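Local coordinates for hypothetical protein (Ruminococcus gnavus, PDB 4QAN) that is of unknown function but adopts a cystatin-like fold, as a divergent member of the NTF2-like superfamily, and has been seen to bind magnesium, at residues Gln58-Glu67 with Arg128-Ala137; Glu67-Pro77 with Glu175-Ile183. All coordinates share one frame; numbering follows the deposited sequence.

Interaction 1: residues Gln58-Glu67 with Arg128-Ala137; sequences QINFVKTAEE and REEQLAECLA
Glu67 and Arg128 form the salt bridge of this contact, at the C-terminal end of helix 61-67. A single carboxylate oxygen, Glu67 OE2, takes both terminal nitrogens: Arg128 NH2 at 2.8 Å and, by a weak bond, Arg128 NH1. The oxygen lies at the guanidinium edge, while NH2 meets it from above the carboxylate plane; the two planes are 37° apart. Arg128 NH1 also donates to Gln131 OE1 (3.0 Å), one turn along its own helix, and Leu132 CD2 lies against one guanidinium face, which together fix how the group is turned. NH2 has a second anionic mate in Glu180, so a leucine in place of Arg128 would probably leave two neighbouring carboxylates without the cation that holds them together.

The backbone link is at the other end, where Asn60 N donates to Cys135 O at 2.7 Å. Asn60 is also the N-cap of helix 61-67: with CG anti to its own N (chi1 -174°), OD1 accepts from Lys63 N. Thr64 OG1 donates to Asn60 O and lies 3.2 Å from Cys135 O.

Apolar and sulfur contacts fill the space between these polar points. Cys135 SG lies against Glu67 CB (3.8 Å) and close to Lys63 O, and Ile59 CD1 meets Leu136 CD2. The aliphatic part of Lys63 runs past the Glu134 carboxylate, CE 3.4 Å from OE2, with NZ too far for a salt bridge.

The short axes of 61-67 and 128-135 make 131° between their N-to-C directions and approach to 8.7 Å, the latter helix ending in a Schellman motif with Ala137 as C-prime residue. The chemistry implies a join pinned at two separated points, a backbone bond beside the cap and a shared charge at the far end.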
loop_
_atom_site.group_PDB
_atom_site.type_symbol
_atom_site.label_atom_id
_atom_site.label_comp_id
_atom_site.label_asym_id
_atom_site.label_seq_id
_atom_site.Cartn_x
_atom_site.Cartn_y
_atom_site.Cartn_z
ATOM N N GLN A 58 -2.489 2.069 -13.764
ATOM C CA GLN A 58 -2.698 3.187 -14.702
ATOM C C GLN A 58 -2.101 4.539 -14.289
ATOM O O GLN A 58 -1.833 5.381 -15.150
ATOM C CB GLN A 58 -4.199 3.395 -14.934
ATOM C CG GLN A 58 -4.946 2.164 -15.407
ATOM C CD GLN A 58 -4.547 1.779 -16.803
ATOM O OE1 GLN A 58 -4.906 2.461 -17.764
ATOM N NE2 GLN A 58 -3.794 0.691 -16.930
ATOM N N ILE A 59 -1.913 4.759 -12.990
ATOM C CA ILE A 59 -1.502 6.072 -12.506
ATOM C C ILE A 59 -0.293 6.652 -13.259
ATOM O O ILE A 59 0.674 5.950 -13.525
ATOM C CB ILE A 59 -1.237 6.077 -10.981
ATOM C CG1 ILE A 59 -1.113 7.518 -10.479
ATOM C CG2 ILE A 59 0.013 5.277 -10.632
ATOM C CD1 ILE A 59 -1.407 7.680 -9.010
ATOM N N ASN A 60 -0.373 7.943 -13.585
ATOM C CA ASN A 60 0.683 8.666 -14.286
ATOM C C ASN A 60 1.669 9.242 -13.285
ATOM O O ASN A 60 1.363 10.217 -12.587
ATOM C CB ASN A 60 0.074 9.788 -15.129
ATOM C CG ASN A 60 1.094 10.502 -16.014
ATOM O OD1 ASN A 60 2.266 10.675 -15.659
ATOM N ND2 ASN A 60 0.629 10.959 -17.167
ATOM N N PHE A 61 2.850 8.634 -13.235
ATOM C CA PHE A 61 3.900 8.996 -12.295
ATOM C C PHE A 61 4.233 10.479 -12.369
ATOM O O PHE A 61 4.154 11.187 -11.364
ATOM C CB PHE A 61 5.149 8.151 -12.588
ATOM C CG PHE A 61 6.296 8.414 -11.670
ATOM C CD1 PHE A 61 7.185 9.454 -11.923
ATOM C CD2 PHE A 61 6.512 7.614 -10.571
ATOM C CE1 PHE A 61 8.255 9.704 -11.081
ATOM C CE2 PHE A 61 7.586 7.857 -9.718
ATOM C CZ PHE A 61 8.455 8.904 -9.974
ATOM N N VAL A 62 4.593 10.941 -13.567
ATOM C CA VAL A 62 5.023 12.327 -13.780
ATOM C C VAL A 62 3.953 13.320 -13.356
ATOM O O VAL A 62 4.220 14.228 -12.562
ATOM C CB VAL A 62 5.417 12.589 -15.256
ATOM C CG1 VAL A 62 5.488 14.081 -15.551
ATOM C CG2 VAL A 62 6.754 11.940 -15.574
ATOM N N LYS A 63 2.746 13.153 -13.882
ATOM C CA LYS A 63 1.661 14.094 -13.585
ATOM C C LYS A 63 1.302 14.118 -12.102
ATOM O O LYS A 63 1.126 15.182 -11.517
ATOM C CB LYS A 63 0.416 13.772 -14.420
ATOM C CG LYS A 63 0.607 13.946 -15.921
ATOM C CD LYS A 63 0.785 15.405 -16.323
ATOM C CE LYS A 63 1.590 15.538 -17.614
ATOM N NZ LYS A 63 2.201 16.888 -17.769
ATOM N N THR A 64 1.203 12.940 -11.502
ATOM C CA THR A 64 0.881 12.822 -10.089
ATOM C C THR A 64 1.943 13.508 -9.230
ATOM O O THR A 64 1.616 14.195 -8.260
ATOM C CB THR A 64 0.715 11.348 -9.683
ATOM O OG1 THR A 64 -0.367 10.771 -10.422
ATOM C CG2 THR A 64 0.417 11.220 -8.226
ATOM N N ALA A 65 3.206 13.363 -9.605
ATOM C CA ALA A 65 4.288 14.000 -8.851
ATOM C C ALA A 65 4.207 15.531 -8.933
ATOM O O ALA A 65 4.497 16.232 -7.962
ATOM C CB ALA A 65 5.641 13.512 -9.345
ATOM N N GLU A 66 3.812 16.038 -10.094
ATOM C CA GLU A 66 3.638 17.476 -10.277
ATOM C C GLU A 66 2.500 18.030 -9.396
ATOM O O GLU A 66 2.609 19.120 -8.845
ATOM C CB GLU A 66 3.436 17.796 -11.763
ATOM C CG GLU A 66 4.706 17.543 -12.578
ATOM C CD GLU A 66 4.544 17.755 -14.076
ATOM O OE1 GLU A 66 3.441 17.521 -14.609
ATOM O OE2 GLU A 66 5.536 18.146 -14.725
ATOM N N GLU A 67 1.434 17.255 -9.240
ATOM C CA GLU A 67 0.337 17.601 -8.344
ATOM C C GLU A 67 0.700 17.532 -6.838
ATOM O O GLU A 67 0.087 18.234 -6.025
ATOM C CB GLU A 67 -0.863 16.693 -8.657
ATOM C CG GLU A 67 -2.004 16.698 -7.642
ATOM C CD GLU A 67 -2.769 18.017 -7.561
ATOM O OE1 GLU A 67 -2.568 18.903 -8.429
ATOM O OE2 GLU A 67 -3.601 18.149 -6.628
ATOM N N ARG A 128 -10.119 21.346 -12.468
ATOM C CA ARG A 128 -9.647 20.448 -11.430
ATOM C C ARG A 128 -9.782 18.985 -11.868
ATOM O O ARG A 128 -8.870 18.197 -11.659
ATOM C CB ARG A 128 -10.403 20.707 -10.118
ATOM C CG ARG A 128 -9.892 19.941 -8.904
ATOM C CD ARG A 128 -8.380 20.007 -8.754
ATOM N NE ARG A 128 -7.908 19.360 -7.528
ATOM C CZ ARG A 128 -6.713 18.778 -7.385
ATOM N NH1 ARG A 128 -5.846 18.741 -8.395
ATOM N NH2 ARG A 128 -6.380 18.217 -6.222
ATOM N N GLU A 129 -10.895 18.638 -12.514
ATOM C CA GLU A 129 -11.158 17.249 -12.898
ATOM C C GLU A 129 -10.209 16.744 -13.990
ATOM O O GLU A 129 -9.444 15.810 -13.746
ATOM C CB GLU A 129 -12.635 17.050 -13.282
ATOM C CG GLU A 129 -13.564 17.063 -12.066
ATOM C CD GLU A 129 -15.047 16.967 -12.401
ATOM O OE1 GLU A 129 -15.407 16.840 -13.597
ATOM O OE2 GLU A 129 -15.857 17.018 -11.445
ATOM N N GLU A 130 -10.226 17.366 -15.169
ATOM C CA GLU A 130 -9.334 16.966 -16.279
ATOM C C GLU A 130 -7.904 16.721 -15.787
ATOM O O GLU A 130 -7.235 15.773 -16.209
ATOM C CB GLU A 130 -9.329 18.039 -17.379
ATOM N N GLN A 131 -7.467 17.589 -14.875
ATOM C CA GLN A 131 -6.147 17.543 -14.260
ATOM C C GLN A 131 -5.921 16.256 -13.453
ATOM O O GLN A 131 -4.912 15.575 -13.626
ATOM C CB GLN A 131 -6.015 18.770 -13.360
ATOM C CG GLN A 131 -4.670 18.985 -12.705
ATOM C CD GLN A 131 -4.672 20.252 -11.871
ATOM O OE1 GLN A 131 -5.363 20.337 -10.852
ATOM N NE2 GLN A 131 -3.909 21.252 -12.305
ATOM N N LEU A 132 -6.864 15.938 -12.570
ATOM C CA LEU A 132 -6.825 14.701 -11.802
ATOM C C LEU A 132 -6.953 13.478 -12.707
ATOM O O LEU A 132 -6.290 12.472 -12.477
ATOM C CB LEU A 132 -7.949 14.675 -10.781
ATOM C CG LEU A 132 -7.864 15.721 -9.681
ATOM C CD1 LEU A 132 -9.224 15.939 -9.044
ATOM C CD2 LEU A 132 -6.848 15.303 -8.636
ATOM N N ALA A 133 -7.813 13.559 -13.724
ATOM C CA ALA A 133 -7.975 12.454 -14.678
ATOM C C ALA A 133 -6.685 12.178 -15.433
ATOM O O ALA A 133 -6.404 11.046 -15.800
ATOM C CB ALA A 133 -9.099 12.749 -15.652
ATOM N N GLU A 134 -5.902 13.225 -15.650
ATOM C CA GLU A 134 -4.602 13.107 -16.295
ATOM C C GLU A 134 -3.576 12.468 -15.344
ATOM O O GLU A 134 -2.792 11.618 -15.758
ATOM C CB GLU A 134 -4.140 14.492 -16.754
ATOM C CG GLU A 134 -3.149 14.486 -17.897
ATOM C CD GLU A 134 -2.636 15.881 -18.220
ATOM O OE1 GLU A 134 -3.309 16.874 -17.859
ATOM O OE2 GLU A 134 -1.552 15.984 -18.834
ATOM N N CYS A 135 -3.588 12.887 -14.077
ATOM C CA CYS A 135 -2.812 12.226 -13.015
ATOM C C CYS A 135 -3.079 10.713 -12.964
ATOM O O CYS A 135 -2.161 9.896 -12.870
ATOM C CB CYS A 135 -3.149 12.824 -11.633
ATOM S SG CYS A 135 -2.469 14.464 -11.267
ATOM N N LEU A 136 -4.355 10.353 -13.028
ATOM C CA LEU A 136 -4.769 8.971 -12.857
ATOM C C LEU A 136 -4.775 8.177 -14.163
ATOM O O LEU A 136 -5.003 6.961 -14.144
ATOM C CB LEU A 136 -6.151 8.939 -12.208
ATOM C CG LEU A 136 -6.254 9.580 -10.816
ATOM C CD1 LEU A 136 -7.700 9.619 -10.350
ATOM C CD2 LEU A 136 -5.417 8.826 -9.809
ATOM N N ALA A 137 -4.499 8.857 -15.280
ATOM C CA ALA A 137 -4.664 8.293 -16.628
ATOM C C ALA A 137 -6.070 7.699 -16.798
ATOM O O ALA A 137 -6.248 6.608 -17.349
ATOM C CB ALA A 137 -3.596 7.253 -16.918
#

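Interaction 2: residues Glu67-Pro77 with Glu175-Ile183; sequences ELPGMQLIDLP and EGLLYETDI
Leu68 is the bump that enters the bend of 175-183, its isobutyl group lodged among Leu177, Tyr179 and Glu180. Its two methyls part company there: CD1 meets Leu177 CD1 at 3.9 Å and, near the plane of the ring, comes to the edge of Tyr179, whereas CD2 presses on the methylene Glu180 CG at 3.4 Å. Leu177 CD1 in turn rests on Glu67 CG, so the leucine methyl fills the hollow between the stem of Glu67 and Leu68.

Tyr179 is the counter-bump, held against Leu76 and Pro77. Leu76 CD2 touches Tyr179 CB at 3.6 Å, the two side chains crossing at about a right angle, and Pro77 CG approaches Tyr179 CE1 obliquely at 3.5 Å. Leu178 CB, from the same loop, sits over the centre of one ring face, and Met94 of helix 87-108 also touches the tyrosine.

Two type I turns shape the surfaces that meet: Leu68 to Met71 directly follows helix 61-67, and Leu177 to Glu180 lies in the connection between strands 167-172 and 187-188 of the antiparallel sheet in this cystatin-like fold. The second turn is tied by Glu180 OE2, which accepts from Leu177 N in a nearly straight bond (177°), the N-H coming from above the carboxylate plane.

Selenomethionine Met71 bends at chi2 (62°) and chi3, which brings its terminal methyl CE to 3.4 Å from Tyr179 O; beyond it CE and Thr181 CG2 meet tip to tip. Glu67 OE2 and Glu180 OE2 stand 3.3 Å apart as two acceptors, their carboxylate planes 52° apart; Arg128 of helix 126-135 salt-bridges both and probably offsets their mutual repulsion.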
loop_
_atom_site.group_PDB
_atom_site.type_symbol
_atom_site.label_atom_id
_atom_site.label_comp_id
_atom_site.label_asym_id
_atom_site.label_seq_id
_atom_site.Cartn_x
_atom_site.Cartn_y
_atom_site.Cartn_z
ATOM N N GLU A 67 1.434 17.255 -9.240
ATOM C CA GLU A 67 0.337 17.601 -8.344
ATOM C C GLU A 67 0.700 17.532 -6.838
ATOM O O GLU A 67 0.087 18.234 -6.025
ATOM C CB GLU A 67 -0.863 16.693 -8.657
ATOM C CG GLU A 67 -2.004 16.698 -7.642
ATOM C CD GLU A 67 -2.769 18.017 -7.561
ATOM O OE1 GLU A 67 -2.568 18.903 -8.429
ATOM O OE2 GLU A 67 -3.601 18.149 -6.628
ATOM N N LEU A 68 1.682 16.712 -6.462
ATOM C CA LEU A 68 2.037 16.532 -5.046
ATOM C C LEU A 68 3.518 16.796 -4.758
ATOM O O LEU A 68 4.223 15.920 -4.252
ATOM C CB LEU A 68 1.680 15.112 -4.604
ATOM C CG LEU A 68 0.299 14.586 -4.995
ATOM C CD1 LEU A 68 0.201 13.096 -4.713
ATOM C CD2 LEU A 68 -0.795 15.342 -4.262
ATOM N N PRO A 69 3.996 18.016 -5.042
ATOM C CA PRO A 69 5.445 18.291 -5.028
ATOM C C PRO A 69 6.127 18.162 -3.654
ATOM O O PRO A 69 7.338 17.929 -3.592
ATOM C CB PRO A 69 5.529 19.728 -5.544
ATOM C CG PRO A 69 4.226 20.339 -5.137
ATOM C CD PRO A 69 3.206 19.240 -5.268
ATOM N N GLY A 70 5.353 18.312 -2.578
ATOM C CA GLY A 70 5.853 18.174 -1.207
ATOM C C GLY A 70 5.938 16.743 -0.700
ATOM O O GLY A 70 6.456 16.502 0.384
HETATM N N MSE A 71 5.417 15.796 -1.478
HETATM C CA MSE A 71 5.527 14.368 -1.171
HETATM C C MSE A 71 6.977 14.034 -1.372
HETATM O O MSE A 71 7.601 14.520 -2.319
HETATM C CB MSE A 71 4.667 13.578 -2.177
HETATM C CG MSE A 71 3.687 12.542 -1.644
HETATM SE SE MSE A 71 2.308 13.346 -0.487
HETATM C CE MSE A 71 2.254 11.849 0.799
ATOM N N GLN A 72 7.556 13.236 -0.486
ATOM C CA GLN A 72 8.822 12.605 -0.836
ATOM C C GLN A 72 8.499 11.219 -1.363
ATOM O O GLN A 72 7.447 10.660 -1.060
ATOM C CB GLN A 72 9.849 12.609 0.298
ATOM C CG GLN A 72 9.493 11.824 1.542
ATOM C CD GLN A 72 10.592 11.907 2.589
ATOM O OE1 GLN A 72 11.508 12.729 2.482
ATOM N NE2 GLN A 72 10.510 11.055 3.608
ATOM N N LEU A 73 9.394 10.710 -2.199
ATOM C CA LEU A 73 9.150 9.516 -3.005
ATOM C C LEU A 73 8.789 8.278 -2.181
ATOM O O LEU A 73 7.850 7.576 -2.530
ATOM C CB LEU A 73 10.373 9.248 -3.899
ATOM C CG LEU A 73 10.231 8.139 -4.933
ATOM C CD1 LEU A 73 9.161 8.507 -5.946
ATOM C CD2 LEU A 73 11.553 7.896 -5.626
ATOM N N ILE A 74 9.499 8.017 -1.079
ATOM C CA ILE A 74 9.171 6.857 -0.232
ATOM C C ILE A 74 7.799 6.932 0.423
ATOM O O ILE A 74 7.346 5.927 0.958
ATOM C CB ILE A 74 10.180 6.564 0.907
ATOM C CG1 ILE A 74 10.518 7.837 1.682
ATOM C CG2 ILE A 74 11.426 5.866 0.387
ATOM C CD1 ILE A 74 10.890 7.550 3.120
ATOM N N ASP A 75 7.139 8.094 0.389
ATOM C CA ASP A 75 5.771 8.215 0.907
ATOM C C ASP A 75 4.694 7.939 -0.144
ATOM O O ASP A 75 3.510 7.915 0.178
ATOM C CB ASP A 75 5.550 9.589 1.553
ATOM C CG ASP A 75 6.428 9.807 2.791
ATOM O OD1 ASP A 75 6.825 8.817 3.442
ATOM O OD2 ASP A 75 6.724 10.969 3.116
ATOM N N LEU A 76 5.094 7.722 -1.393
ATOM C CA LEU A 76 4.153 7.325 -2.440
ATOM C C LEU A 76 4.307 5.832 -2.785
ATOM O O LEU A 76 5.430 5.322 -2.782
ATOM C CB LEU A 76 4.368 8.172 -3.699
ATOM C CG LEU A 76 3.871 9.625 -3.619
ATOM C CD1 LEU A 76 4.248 10.411 -4.867
ATOM C CD2 LEU A 76 2.365 9.697 -3.394
ATOM N N PRO A 77 3.186 5.138 -3.107
ATOM C CA PRO A 77 3.257 3.719 -3.506
ATOM C C PRO A 77 4.159 3.470 -4.717
ATOM O O PRO A 77 4.368 4.367 -5.532
ATOM C CB PRO A 77 1.797 3.359 -3.861
ATOM C CG PRO A 77 0.955 4.367 -3.158
ATOM C CD PRO A 77 1.791 5.625 -3.042
ATOM N N GLU A 175 -11.658 14.567 -0.705
ATOM C CA GLU A 175 -11.411 15.425 -1.869
ATOM C C GLU A 175 -9.987 15.286 -2.392
ATOM O O GLU A 175 -9.058 15.146 -1.616
ATOM C CB GLU A 175 -11.640 16.871 -1.446
ATOM C CG GLU A 175 -12.081 17.809 -2.540
ATOM C CD GLU A 175 -12.462 19.161 -1.965
ATOM O OE1 GLU A 175 -11.586 19.791 -1.333
ATOM O OE2 GLU A 175 -13.631 19.577 -2.128
ATOM N N GLY A 176 -9.824 15.331 -3.709
ATOM C CA GLY A 176 -8.506 15.285 -4.334
ATOM C C GLY A 176 -7.981 13.872 -4.520
ATOM O O GLY A 176 -8.754 12.916 -4.658
ATOM N N LEU A 177 -6.657 13.748 -4.528
ATOM C CA LEU A 177 -5.999 12.474 -4.705
ATOM C C LEU A 177 -5.898 11.744 -3.381
ATOM O O LEU A 177 -5.719 12.365 -2.323
ATOM C CB LEU A 177 -4.580 12.664 -5.266
ATOM C CG LEU A 177 -4.397 13.186 -6.692
ATOM C CD1 LEU A 177 -2.918 13.174 -7.047
ATOM C CD2 LEU A 177 -5.188 12.377 -7.719
ATOM N N LEU A 178 -5.971 10.419 -3.460
ATOM C CA LEU A 178 -5.753 9.532 -2.314
ATOM C C LEU A 178 -4.517 9.909 -1.480
ATOM O O LEU A 178 -4.537 9.786 -0.260
ATOM C CB LEU A 178 -5.620 8.091 -2.796
ATOM C CG LEU A 178 -5.449 6.999 -1.739
ATOM C CD1 LEU A 178 -6.651 6.948 -0.809
ATOM C CD2 LEU A 178 -5.212 5.645 -2.401
ATOM N N TYR A 179 -3.450 10.380 -2.117
ATOM C CA TYR A 179 -2.196 10.571 -1.390
ATOM C C TYR A 179 -2.026 11.962 -0.799
ATOM O O TYR A 179 -0.997 12.241 -0.181
ATOM C CB TYR A 179 -0.997 10.223 -2.275
ATOM C CG TYR A 179 -1.265 9.063 -3.202
ATOM C CD1 TYR A 179 -1.387 7.770 -2.720
ATOM C CD2 TYR A 179 -1.426 9.274 -4.555
ATOM C CE1 TYR A 179 -1.650 6.717 -3.575
ATOM C CE2 TYR A 179 -1.693 8.236 -5.413
ATOM C CZ TYR A 179 -1.803 6.964 -4.926
ATOM O OH TYR A 179 -2.077 5.964 -5.819
ATOM N N GLU A 180 -3.008 12.841 -0.973
ATOM C CA GLU A 180 -2.899 14.169 -0.385
ATOM C C GLU A 180 -3.062 14.081 1.125
ATOM O O GLU A 180 -3.779 13.221 1.630
ATOM C CB GLU A 180 -3.917 15.128 -0.976
ATOM C CG GLU A 180 -3.645 15.481 -2.424
ATOM C CD GLU A 180 -4.662 16.447 -2.986
ATOM O OE1 GLU A 180 -5.125 17.324 -2.220
ATOM O OE2 GLU A 180 -4.987 16.331 -4.191
ATOM N N THR A 181 -2.382 14.975 1.837
ATOM C CA THR A 181 -2.356 14.944 3.290
ATOM C C THR A 181 -3.134 16.118 3.863
ATOM O O THR A 181 -3.285 17.158 3.209
ATOM C CB THR A 181 -0.915 15.021 3.810
ATOM O OG1 THR A 181 -0.379 16.326 3.543
ATOM C CG2 THR A 181 -0.046 13.971 3.135
ATOM N N ASP A 182 -3.616 15.937 5.091
ATOM C CA ASP A 182 -4.327 16.975 5.834
ATOM C C ASP A 182 -5.589 17.404 5.098
ATOM O O ASP A 182 -5.837 18.595 4.926
ATOM C CB ASP A 182 -3.418 18.195 6.106
ATOM C CG ASP A 182 -2.069 17.813 6.708
ATOM O OD1 ASP A 182 -1.994 16.779 7.405
ATOM O OD2 ASP A 182 -1.084 18.549 6.486
ATOM N N ILE A 183 -6.375 16.425 4.656
ATOM C CA ILE A 183 -7.704 16.683 4.110
ATOM C C ILE A 183 -8.746 16.181 5.115
ATOM O O ILE A 183 -8.610 15.083 5.659
ATOM C CB ILE A 183 -7.917 16.012 2.734
ATOM C CG1 ILE A 183 -7.000 16.645 1.689
ATOM C CG2 ILE A 183 -9.363 16.165 2.267
ATOM C CD1 ILE A 183 -5.658 15.989 1.607
#

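How the interactions relate
Glu67 belongs to both contacts, whose segments alternate along the chain: interaction 1 sets helix 61-67 against helix 126-135, and interaction 2 packs the loop after the first helix on the loop after strand 167-172. Both mix buried and exposed residues, but interaction 2 lies nearer the centre of the chain, about 13 Å against 18 Å between centres. Interaction 1 carries the cross-segment hydrogen bonds and salt bridge; interaction 2 relies on apolar fit. The two merge where Arg128 reaches Glu180, and continue through Leu132 on Leu177, Thr64 on Leu177 and Ile59 on Tyr179, so 175-183 also packs against both helical segments.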